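Local atomic coordinates of chorismatase (Streptomyces hygroscopicus, PDB entry 4BPS), a protein that hydrolyses chorismate to a dihydroxy-dihydrobenzoate and pyruvate in the biosynthesis of the immunosuppressants FK506 and FK520. Residues 275-278 and 279-283; 287-290 and 291-294; 300-303 and 304-307; 93-96 and 97-100. All blocks are in the same frame, centred on the assembly; numbering follows the deposited sequence.

Interaction 1: residues 275-278 and 279-283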
loop_
_atom_site.group_PDB
_atom_site.type_symbol
_atom_site.label_atom_id
_atom_site.label_comp_id
_atom_site.label_asym_id
_atom_site.label_seq_id
_atom_site.Cartn_x
_atom_site.Cartn_y
_atom_site.Cartn_z
ATOM N N GLY A 275 -4.256 13.864 -11.971
ATOM C CA GLY A 275 -4.504 14.791 -13.059
ATOM C C GLY A 275 -3.636 16.024 -12.985
ATOM O O GLY A 275 -3.194 16.422 -11.913
ATOM N N ALA A 276 -3.428 16.636 -14.145
ATOM C CA ALA A 276 -2.533 17.773 -14.298
ATOM C C ALA A 276 -2.771 18.869 -13.262
ATOM O O ALA A 276 -1.803 19.347 -12.661
ATOM C CB ALA A 276 -2.656 18.356 -15.708
ATOM N N GLU A 277 -4.016 19.284 -13.074
ATOM C CA GLU A 277 -4.241 20.425 -12.221
ATOM C C GLU A 277 -4.069 20.058 -10.753
ATOM O O GLU A 277 -3.571 20.880 -9.987
ATOM C CB GLU A 277 -5.616 21.055 -12.502
ATOM C CG GLU A 277 -5.967 22.266 -11.658
ATOM C CD GLU A 277 -5.052 23.447 -11.817
ATOM O OE1 GLU A 277 -4.261 23.510 -12.775
ATOM O OE2 GLU A 277 -5.146 24.360 -10.959
ATOM N N ASN A 278 -4.444 18.844 -10.350
ATOM C CA ASN A 278 -4.221 18.465 -8.963
ATOM C C ASN A 278 -2.727 18.377 -8.680
ATOM O O ASN A 278 -2.251 18.826 -7.631
ATOM C CB ASN A 278 -4.897 17.125 -8.613
ATOM C CG ASN A 278 -4.921 16.880 -7.123
ATOM O OD1 ASN A 278 -5.362 17.734 -6.368
ATOM N ND2 ASN A 278 -4.397 15.738 -6.690
ATOM N N LEU A 279 -1.979 17.790 -9.608
ATOM C CA LEU A 279 -0.542 17.667 -9.398
ATOM C C LEU A 279 0.110 19.055 -9.359
ATOM O O LEU A 279 0.926 19.329 -8.474
ATOM C CB LEU A 279 0.076 16.732 -10.441
ATOM C CG LEU A 279 -0.332 15.255 -10.266
ATOM C CD1 LEU A 279 0.438 14.400 -11.239
ATOM C CD2 LEU A 279 -0.157 14.718 -8.853
ATOM N N ARG A 280 -0.308 19.954 -10.258
ATOM C CA ARG A 280 0.218 21.315 -10.251
ATOM C C ARG A 280 -0.013 21.985 -8.913
ATOM O O ARG A 280 0.868 22.663 -8.403
ATOM C CB ARG A 280 -0.429 22.157 -11.373
ATOM C CG ARG A 280 0.189 23.574 -11.526
ATOM C CD ARG A 280 -0.613 24.510 -12.486
ATOM N NE ARG A 280 -1.897 24.939 -11.918
ATOM C CZ ARG A 280 -2.045 25.963 -11.078
ATOM N NH1 ARG A 280 -0.986 26.691 -10.711
ATOM N NH2 ARG A 280 -3.244 26.262 -10.591
ATOM N N ARG A 281 -1.213 21.809 -8.361
ATOM C CA ARG A 281 -1.575 22.431 -7.094
ATOM C C ARG A 281 -0.730 21.875 -5.942
ATOM O O ARG A 281 -0.630 22.514 -4.896
ATOM C CB ARG A 281 -3.092 22.300 -6.839
ATOM C CG ARG A 281 -3.970 23.333 -7.638
ATOM C CD ARG A 281 -5.498 23.045 -7.620
ATOM N NE ARG A 281 -6.304 24.119 -8.238
ATOM C CZ ARG A 281 -6.827 25.170 -7.580
ATOM N NH1 ARG A 281 -6.609 25.291 -6.263
ATOM N NH2 ARG A 281 -7.555 26.131 -8.228
ATOM N N HIS A 282 -0.129 20.698 -6.127
ATOM C CA HIS A 282 0.777 20.112 -5.122
ATOM C C HIS A 282 2.257 20.305 -5.478
ATOM O O HIS A 282 3.130 19.742 -4.814
ATOM C CB HIS A 282 0.482 18.615 -4.953
ATOM C CG HIS A 282 -0.797 18.346 -4.230
ATOM N ND1 HIS A 282 -2.026 18.382 -4.857
ATOM C CD2 HIS A 282 -1.047 18.056 -2.928
ATOM C CE1 HIS A 282 -2.976 18.106 -3.976
ATOM N NE2 HIS A 282 -2.410 17.904 -2.799
ATOM N N GLY A 283 2.548 21.079 -6.524
ATOM C CA GLY A 283 3.928 21.379 -6.875
ATOM C C GLY A 283 4.607 20.361 -7.771
ATOM O O GLY A 283 5.823 20.385 -7.906
#
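A salt-bridge network on the outer side of the short helix 276-281 joins Glu277 to Arg280 and Arg281, one and the same carboxylate serving both arginines. Arg280 lies beside Glu277 and grips it side-on: Arg280 NE donates to Glu277 OE1 at 2.9 Å, almost straight at 177°, while NH2 reaches OE2 at 2.7 Å on its syn lone pair. The Arg280 chain can turn back to the carboxylate because it bends at chi3 (71°). Arg281 uses the other side of Glu277 OE2: its NE approaches from the anti side at 3.0 Å, a more bent bond tilted from the guanidinium plane. Two donors thus hold OE2 and one holds OE1, which should fix the rotation of the carboxylate and probably favours its ionised form. On another flank of the helix His282 points ND1 at Asn278 O, 2.8 Å away and in the imidazole plane, so the ring is tied to the last turn by a nearly straight bond (N-H...O 172°). Asn278 ND2 instead donates to the carbonyls of Val273 and Glu205, linking the helix to the end of helix 259-274 and to the loop after strand 201-204, while Asn278 OD1 stays near His282 CE1. Gly275 stands at the N-cap, and its O receives Leu279 N at 2.9 Å. At the other end Gly283, with positive phi, lets its N return to Arg280 O at 3.0 Å while Val284 N bonds to Leu279 O, the pairing of a Schellman motif that terminates the helix.

Interaction 2: residues 287-290 and 291-294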
loop_
_atom_site.group_PDB
_atom_site.type_symbol
_atom_site.label_atom_id
_atom_site.label_comp_id
_atom_site.label_asym_id
_atom_site.label_seq_id
_atom_site.Cartn_x
_atom_site.Cartn_y
_atom_site.Cartn_z
ATOM N N GLY A 287 1.164 16.102 -15.470
ATOM C CA GLY A 287 -0.050 15.382 -15.157
ATOM C C GLY A 287 -0.095 14.033 -15.841
ATOM O O GLY A 287 0.713 13.740 -16.731
ATOM N N HIS A 288 -1.054 13.213 -15.411
ATOM C CA HIS A 288 -1.206 11.860 -15.932
ATOM C C HIS A 288 -2.678 11.546 -16.155
ATOM O O HIS A 288 -3.562 12.269 -15.686
ATOM C CB HIS A 288 -0.563 10.857 -14.955
ATOM C CG HIS A 288 0.926 10.962 -14.968
ATOM N ND1 HIS A 288 1.661 10.581 -16.069
ATOM C CD2 HIS A 288 1.815 11.502 -14.097
ATOM C CE1 HIS A 288 2.939 10.834 -15.860
ATOM N NE2 HIS A 288 3.062 11.396 -14.672
ATOM N N VAL A 289 -2.898 10.455 -16.881
ATOM C CA VAL A 289 -4.211 9.884 -17.127
ATOM C C VAL A 289 -4.183 8.413 -16.720
ATOM O O VAL A 289 -3.104 7.837 -16.483
ATOM C CB VAL A 289 -4.623 10.039 -18.613
ATOM C CG1 VAL A 289 -4.799 11.525 -18.958
ATOM C CG2 VAL A 289 -3.608 9.351 -19.532
ATOM N N LEU A 290 -5.357 7.787 -16.634
ATOM C CA LEU A 290 -5.393 6.403 -16.174
ATOM C C LEU A 290 -4.545 5.461 -17.009
ATOM O O LEU A 290 -3.969 4.502 -16.463
ATOM C CB LEU A 290 -6.815 5.867 -16.129
ATOM C CG LEU A 290 -7.677 6.411 -15.001
ATOM C CD1 LEU A 290 -9.078 5.787 -15.129
ATOM C CD2 LEU A 290 -7.085 6.085 -13.647
ATOM N N ALA A 291 -4.449 5.715 -18.319
ATOM C CA ALA A 291 -3.655 4.853 -19.187
ATOM C C ALA A 291 -2.162 4.850 -18.834
ATOM O O ALA A 291 -1.427 3.980 -19.318
ATOM C CB ALA A 291 -3.828 5.254 -20.654
ATOM N N ASP A 292 -1.738 5.804 -18.004
ATOM C CA ASP A 292 -0.336 5.886 -17.590
ATOM C C ASP A 292 -0.036 5.033 -16.364
ATOM O O ASP A 292 1.126 4.814 -16.036
ATOM C CB ASP A 292 0.050 7.322 -17.227
ATOM C CG ASP A 292 -0.080 8.292 -18.370
ATOM O OD1 ASP A 292 0.027 7.876 -19.540
ATOM O OD2 ASP A 292 -0.272 9.498 -18.060
ATOM N N VAL A 293 -1.077 4.565 -15.669
ATOM C CA VAL A 293 -0.865 3.847 -14.422
ATOM C C VAL A 293 -0.492 2.403 -14.733
ATOM O O VAL A 293 -0.961 1.801 -15.705
ATOM C CB VAL A 293 -2.128 3.944 -13.517
ATOM C CG1 VAL A 293 -1.874 3.283 -12.167
ATOM C CG2 VAL A 293 -2.540 5.398 -13.311
ATOM N N ASP A 294 0.380 1.834 -13.908
ATOM C CA ASP A 294 0.846 0.468 -14.119
ATOM C C ASP A 294 0.982 -0.223 -12.753
ATOM O O ASP A 294 0.833 0.399 -11.690
ATOM C CB ASP A 294 2.178 0.520 -14.876
ATOM C CG ASP A 294 2.535 -0.774 -15.608
ATOM O OD1 ASP A 294 1.840 -1.808 -15.511
ATOM O OD2 ASP A 294 3.594 -0.726 -16.288
HETATM O O HOH W 1 -3.518 1.844 -17.042
#
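A local His-carboxylate hydrogen bond, His288 to Asp292, braces a 3-10 turn here, in the loop that runs from helix 276-281 to strand 296-300, away from the substrate site. His288 ND1 donates to Asp292 OD2 at 3.0 Å, and the oxygen sits in the imidazole plane at the ring edge. Ring and carboxylate stand nearly perpendicular (89°), and the histidine meets OD2 from above the carboxylate plane. The backbone N of Val289 reaches Asp292 OD2 from the opposite face, also at 3.0 Å, along a nearly straight line of 166°. One oxygen is therefore held between a side chain and a main-chain N-H, and this double grip should restrict rotation of the carboxylate. Asp292 CG is anti to its own carbonyl carbon (chi1 -62°), a torsion that turns the acid back over the start of the turn. The turn itself closes through i to i+3 bonds, Asp292 N to Val289 O at 2.9 Å and Val293 N to Leu290 O at 3.0 Å. His288 and Val293 both pack on Ile274 of helix 259-274 and on Val343 of strand 337-343, and Leu290 lies on Met270. A water spans the turn's exit, donating to Leu290 O at 2.8 Å and to Val293 O at 2.9 Å.

Interaction 3: residues 300-303 and 304-307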
loop_
_atom_site.group_PDB
_atom_site.type_symbol
_atom_site.label_atom_id
_atom_site.label_comp_id
_atom_site.label_asym_id
_atom_site.label_seq_id
_atom_site.Cartn_x
_atom_site.Cartn_y
_atom_site.Cartn_z
ATOM N N VAL A 300 -11.087 -7.080 -4.582
ATOM C CA VAL A 300 -12.515 -7.261 -4.814
ATOM C C VAL A 300 -13.088 -8.142 -3.723
ATOM O O VAL A 300 -12.599 -9.254 -3.479
ATOM C CB VAL A 300 -12.777 -7.926 -6.189
ATOM C CG1 VAL A 300 -14.260 -8.047 -6.455
ATOM C CG2 VAL A 300 -12.097 -7.106 -7.323
ATOM N N ARG A 301 -14.138 -7.651 -3.057
ATOM C CA ARG A 301 -14.687 -8.341 -1.893
ATOM C C ARG A 301 -15.344 -9.686 -2.224
ATOM O O ARG A 301 -15.132 -10.673 -1.501
ATOM C CB ARG A 301 -15.698 -7.425 -1.192
ATOM C CG ARG A 301 -16.454 -8.104 -0.030
ATOM C CD ARG A 301 -17.359 -7.112 0.691
ATOM N NE ARG A 301 -16.612 -6.033 1.324
ATOM C CZ ARG A 301 -16.025 -6.130 2.522
ATOM N NH1 ARG A 301 -16.133 -7.237 3.256
ATOM N NH2 ARG A 301 -15.296 -5.105 2.969
ATOM N N ARG A 302 -16.189 -9.703 -3.255
ATOM C CA ARG A 302 -16.961 -10.900 -3.605
ATOM C C ARG A 302 -16.400 -11.623 -4.818
ATOM O O ARG A 302 -16.126 -10.997 -5.846
ATOM C CB ARG A 302 -18.411 -10.547 -3.933
ATOM C CG ARG A 302 -19.138 -9.806 -2.823
ATOM C CD ARG A 302 -20.657 -9.908 -3.022
ATOM N NE ARG A 302 -21.057 -9.466 -4.360
ATOM C CZ ARG A 302 -22.276 -9.603 -4.884
ATOM N NH1 ARG A 302 -23.256 -10.186 -4.189
ATOM N NH2 ARG A 302 -22.523 -9.171 -6.133
ATOM N N ARG A 303 -16.228 -12.944 -4.718
ATOM C CA ARG A 303 -15.765 -13.729 -5.853
ATOM C C ARG A 303 -16.633 -13.491 -7.082
ATOM O O ARG A 303 -16.139 -13.373 -8.193
ATOM C CB ARG A 303 -15.719 -15.214 -5.452
ATOM C CG ARG A 303 -15.517 -16.210 -6.560
ATOM C CD ARG A 303 -14.276 -15.954 -7.332
ATOM N NE ARG A 303 -13.089 -16.057 -6.496
ATOM C CZ ARG A 303 -11.878 -15.685 -6.904
ATOM N NH1 ARG A 303 -11.713 -15.166 -8.136
ATOM N NH2 ARG A 303 -10.817 -15.845 -6.105
ATOM N N GLU A 304 -17.948 -13.393 -6.879
ATOM C CA GLU A 304 -18.871 -13.248 -7.987
ATOM C C GLU A 304 -18.756 -11.884 -8.673
ATOM O O GLU A 304 -19.346 -11.691 -9.720
ATOM C CB GLU A 304 -20.321 -13.499 -7.524
ATOM C CG GLU A 304 -20.852 -12.463 -6.518
ATOM C CD GLU A 304 -21.885 -13.030 -5.534
ATOM O OE1 GLU A 304 -22.998 -13.379 -5.980
ATOM O OE2 GLU A 304 -21.610 -13.118 -4.319
ATOM N N ASP A 305 -17.988 -10.955 -8.089
ATOM C CA ASP A 305 -17.743 -9.641 -8.696
ATOM C C ASP A 305 -16.420 -9.530 -9.430
ATOM O O ASP A 305 -16.200 -8.508 -10.085
ATOM C CB ASP A 305 -17.789 -8.534 -7.628
ATOM C CG ASP A 305 -19.166 -8.326 -7.038
ATOM O OD1 ASP A 305 -20.175 -8.707 -7.673
ATOM O OD2 ASP A 305 -19.245 -7.710 -5.944
ATOM N N LEU A 306 -15.526 -10.513 -9.330
ATOM C CA LEU A 306 -14.198 -10.305 -9.883
ATOM C C LEU A 306 -14.233 -10.090 -11.386
ATOM O O LEU A 306 -13.578 -9.192 -11.878
ATOM C CB LEU A 306 -13.240 -11.455 -9.520
ATOM C CG LEU A 306 -12.258 -11.121 -8.365
ATOM C CD1 LEU A 306 -12.943 -11.389 -7.027
ATOM C CD2 LEU A 306 -10.923 -11.817 -8.412
ATOM N N ASP A 307 -14.999 -10.887 -12.120
ATOM C CA ASP A 307 -15.015 -10.688 -13.567
ATOM C C ASP A 307 -15.705 -9.367 -13.942
ATOM O O ASP A 307 -15.291 -8.709 -14.876
ATOM C CB ASP A 307 -15.660 -11.854 -14.295
ATOM C CG ASP A 307 -15.303 -11.856 -15.770
ATOM O OD1 ASP A 307 -14.094 -11.971 -16.094
ATOM O OD2 ASP A 307 -16.216 -11.714 -16.606
HETATM O O HOH W 2 -17.076 -7.242 -4.350
HETATM O O HOH W 3 -25.718 -11.802 -5.327
HETATM O O HOH W 4 -16.049 -13.433 -10.909
#
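Arg303 and Leu306 meet along one side of the turn, Arg302 and its acids along another. Leu306 CD1 lies over one face of the Arg303 guanidinium, offset toward its rim, and Leu306 CD2 is 3.5 Å from Arg303 NH1, which forms a salt bridge with Glu70. Bends at chi2 and chi3 fold the Arg303 chain back to the leucine. Within the turn, Arg303 O takes the N-H of Leu306 at 3.1 Å. Leu306 CD1 also packs against Val300 CB at 3.6 Å, bringing the end of strand 296-300 against helix 306-314 in a beta-alpha-beta crossover to the parallel strand 323-327. Arg302 presents an edge to Asp305: Arg302 NE donates to Asp305 OD2 at 3.0 Å, arriving from above the carboxylate plane, and NH2 to OD1 at 2.8 Å on the syn side. Glu304 lies over one face instead, its plane only 13° from that of the Arg302 guanidinium and Glu304 CD 3.4 Å above the centre. No N-H points at OE2, so this attraction is of charge alone; a water bridges Arg302 NH1 and Glu304 OE1. With acids at both face and edge, the Arg302 charge is probably well balanced and its guanidinium limited in swing.

Interaction 4: residues 93-96 and 97-100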
loop_
_atom_site.group_PDB
_atom_site.type_symbol
_atom_site.label_atom_id
_atom_site.label_comp_id
_atom_site.label_asym_id
_atom_site.label_seq_id
_atom_site.Cartn_x
_atom_site.Cartn_y
_atom_site.Cartn_z
ATOM N N ALA A 93 16.086 -3.942 3.290
ATOM C CA ALA A 93 17.202 -3.779 2.362
ATOM C C ALA A 93 17.253 -2.313 1.983
ATOM O O ALA A 93 16.200 -1.682 1.802
ATOM C CB ALA A 93 17.001 -4.627 1.104
ATOM N N ARG A 94 18.463 -1.773 1.835
ATOM C CA ARG A 94 18.603 -0.363 1.477
ATOM C C ARG A 94 19.586 -0.216 0.327
ATOM O O ARG A 94 20.572 -0.972 0.217
ATOM C CB ARG A 94 19.090 0.464 2.686
ATOM C CG ARG A 94 20.538 0.211 3.096
ATOM C CD ARG A 94 20.892 0.918 4.442
ATOM N NE ARG A 94 22.326 0.766 4.722
ATOM C CZ ARG A 94 23.288 1.525 4.189
ATOM N NH1 ARG A 94 22.979 2.542 3.397
ATOM N NH2 ARG A 94 24.572 1.265 4.427
ATOM N N THR A 95 19.313 0.775 -0.514
ATOM C CA THR A 95 20.336 1.378 -1.358
ATOM C C THR A 95 20.825 2.614 -0.612
ATOM O O THR A 95 20.337 2.915 0.469
ATOM C CB THR A 95 19.779 1.768 -2.717
ATOM O OG1 THR A 95 18.828 2.826 -2.537
ATOM C CG2 THR A 95 19.136 0.565 -3.411
ATOM N N ASP A 96 21.789 3.367 -1.137
ATOM C CA ASP A 96 22.160 4.579 -0.430
ATOM C C ASP A 96 21.005 5.575 -0.335
ATOM O O ASP A 96 20.925 6.317 0.657
ATOM C CB ASP A 96 23.406 5.211 -1.031
ATOM C CG ASP A 96 24.674 4.431 -0.671
ATOM O OD1 ASP A 96 24.721 3.770 0.394
ATOM O OD2 ASP A 96 25.656 4.490 -1.437
ATOM N N ALA A 97 20.066 5.542 -1.285
ATOM C CA ALA A 97 18.984 6.526 -1.326
ATOM C C ALA A 97 17.620 6.053 -0.819
ATOM O O ALA A 97 16.800 6.910 -0.446
ATOM C CB ALA A 97 18.832 7.065 -2.749
ATOM N N TYR A 98 17.347 4.739 -0.829
ATOM C CA TYR A 98 16.009 4.234 -0.498
ATOM C C TYR A 98 16.084 2.976 0.363
ATOM O O TYR A 98 17.081 2.254 0.366
ATOM C CB TYR A 98 15.184 3.948 -1.767
ATOM C CG TYR A 98 15.027 5.176 -2.627
ATOM C CD1 TYR A 98 14.107 6.178 -2.288
ATOM C CD2 TYR A 98 15.812 5.374 -3.764
ATOM C CE1 TYR A 98 13.997 7.335 -3.074
ATOM C CE2 TYR A 98 15.694 6.521 -4.534
ATOM C CZ TYR A 98 14.777 7.485 -4.196
ATOM O OH TYR A 98 14.631 8.642 -4.942
ATOM N N LEU A 99 14.991 2.715 1.076
ATOM C CA LEU A 99 14.877 1.592 2.018
ATOM C C LEU A 99 13.536 0.885 1.771
ATOM O O LEU A 99 12.506 1.544 1.576
ATOM C CB LEU A 99 14.898 2.152 3.436
ATOM C CG LEU A 99 14.627 1.241 4.630
ATOM C CD1 LEU A 99 15.749 0.267 4.772
ATOM C CD2 LEU A 99 14.450 2.061 5.947
ATOM N N PHE A 100 13.558 -0.447 1.792
ATOM C CA PHE A 100 12.359 -1.290 1.739
ATOM C C PHE A 100 12.332 -2.140 2.999
ATOM O O PHE A 100 13.340 -2.743 3.332
ATOM C CB PHE A 100 12.418 -2.197 0.505
ATOM C CG PHE A 100 11.265 -3.156 0.385
ATOM C CD1 PHE A 100 10.060 -2.746 -0.139
ATOM C CD2 PHE A 100 11.389 -4.477 0.770
ATOM C CE1 PHE A 100 8.990 -3.642 -0.270
ATOM C CE2 PHE A 100 10.319 -5.363 0.639
ATOM C CZ PHE A 100 9.130 -4.935 0.129
#
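Phe100 and Ala93 exchange two backbone hydrogen bonds, Phe100 N to Ala93 O at 2.9 Å (175°) and Ala93 N to Phe100 O at 3.0 Å, and Thr95 N adds a third to Tyr98 O at 2.8 Å. Thr95 OG1 then accepts two N-H groups of the turn: Tyr98 N at 3.0 Å and, less straight at 136°, Ala97 N at 3.2 Å. Its chi1 of 67° places the hydroxyl between the backbone N and the carbonyl carbon, within reach of both. These bonds close the beta hairpin of strands 90-94 and 98-105 in the mixed sheet of this YjgF-fold protein; Ala93 with Phe100 is the hydrogen-bonded pair and Arg94 with Leu99 the non-hydrogen-bonded one, and the CA atoms of Arg94 and Leu99 lie 4.2 Å apart. There Tyr98 O also receives a CA-H contact from Arg94 CA at 3.2 Å. On the sheet face of Arg94 and Leu99, Leu99 CD1 lies against Arg94 CB at 3.9 Å, while the extended arginine carries its guanidinium away to a salt bridge with Glu83 and a hydrogen bond to Tyr131 OH. Ala93 and Phe100 share the other face, where both touch Pro58 and Leu39 of the neighbouring five-stranded sheet and the Phe100 ring meets that of Trp76.

From the N terminus, interaction 4 comes first, closing the hairpin between strands 90-94 and 98-105 in the N-terminal part of the chain. Interaction 1 follows on the short helix after helix 259-274, interaction 2 on the loop leading to strand 296-300, and interaction 3 where that strand turns into helix 306-314. All four are in series, so none nests in or crosses another. Interactions 1 and 2 touch: Leu279 CD1 packs on Gly287 CA at 4.1 Å, joining the short helix to the following loop. The others stand apart; interactions 3 and 4, on opposite sides of the chain's centre, have centres about 36 Å from each other.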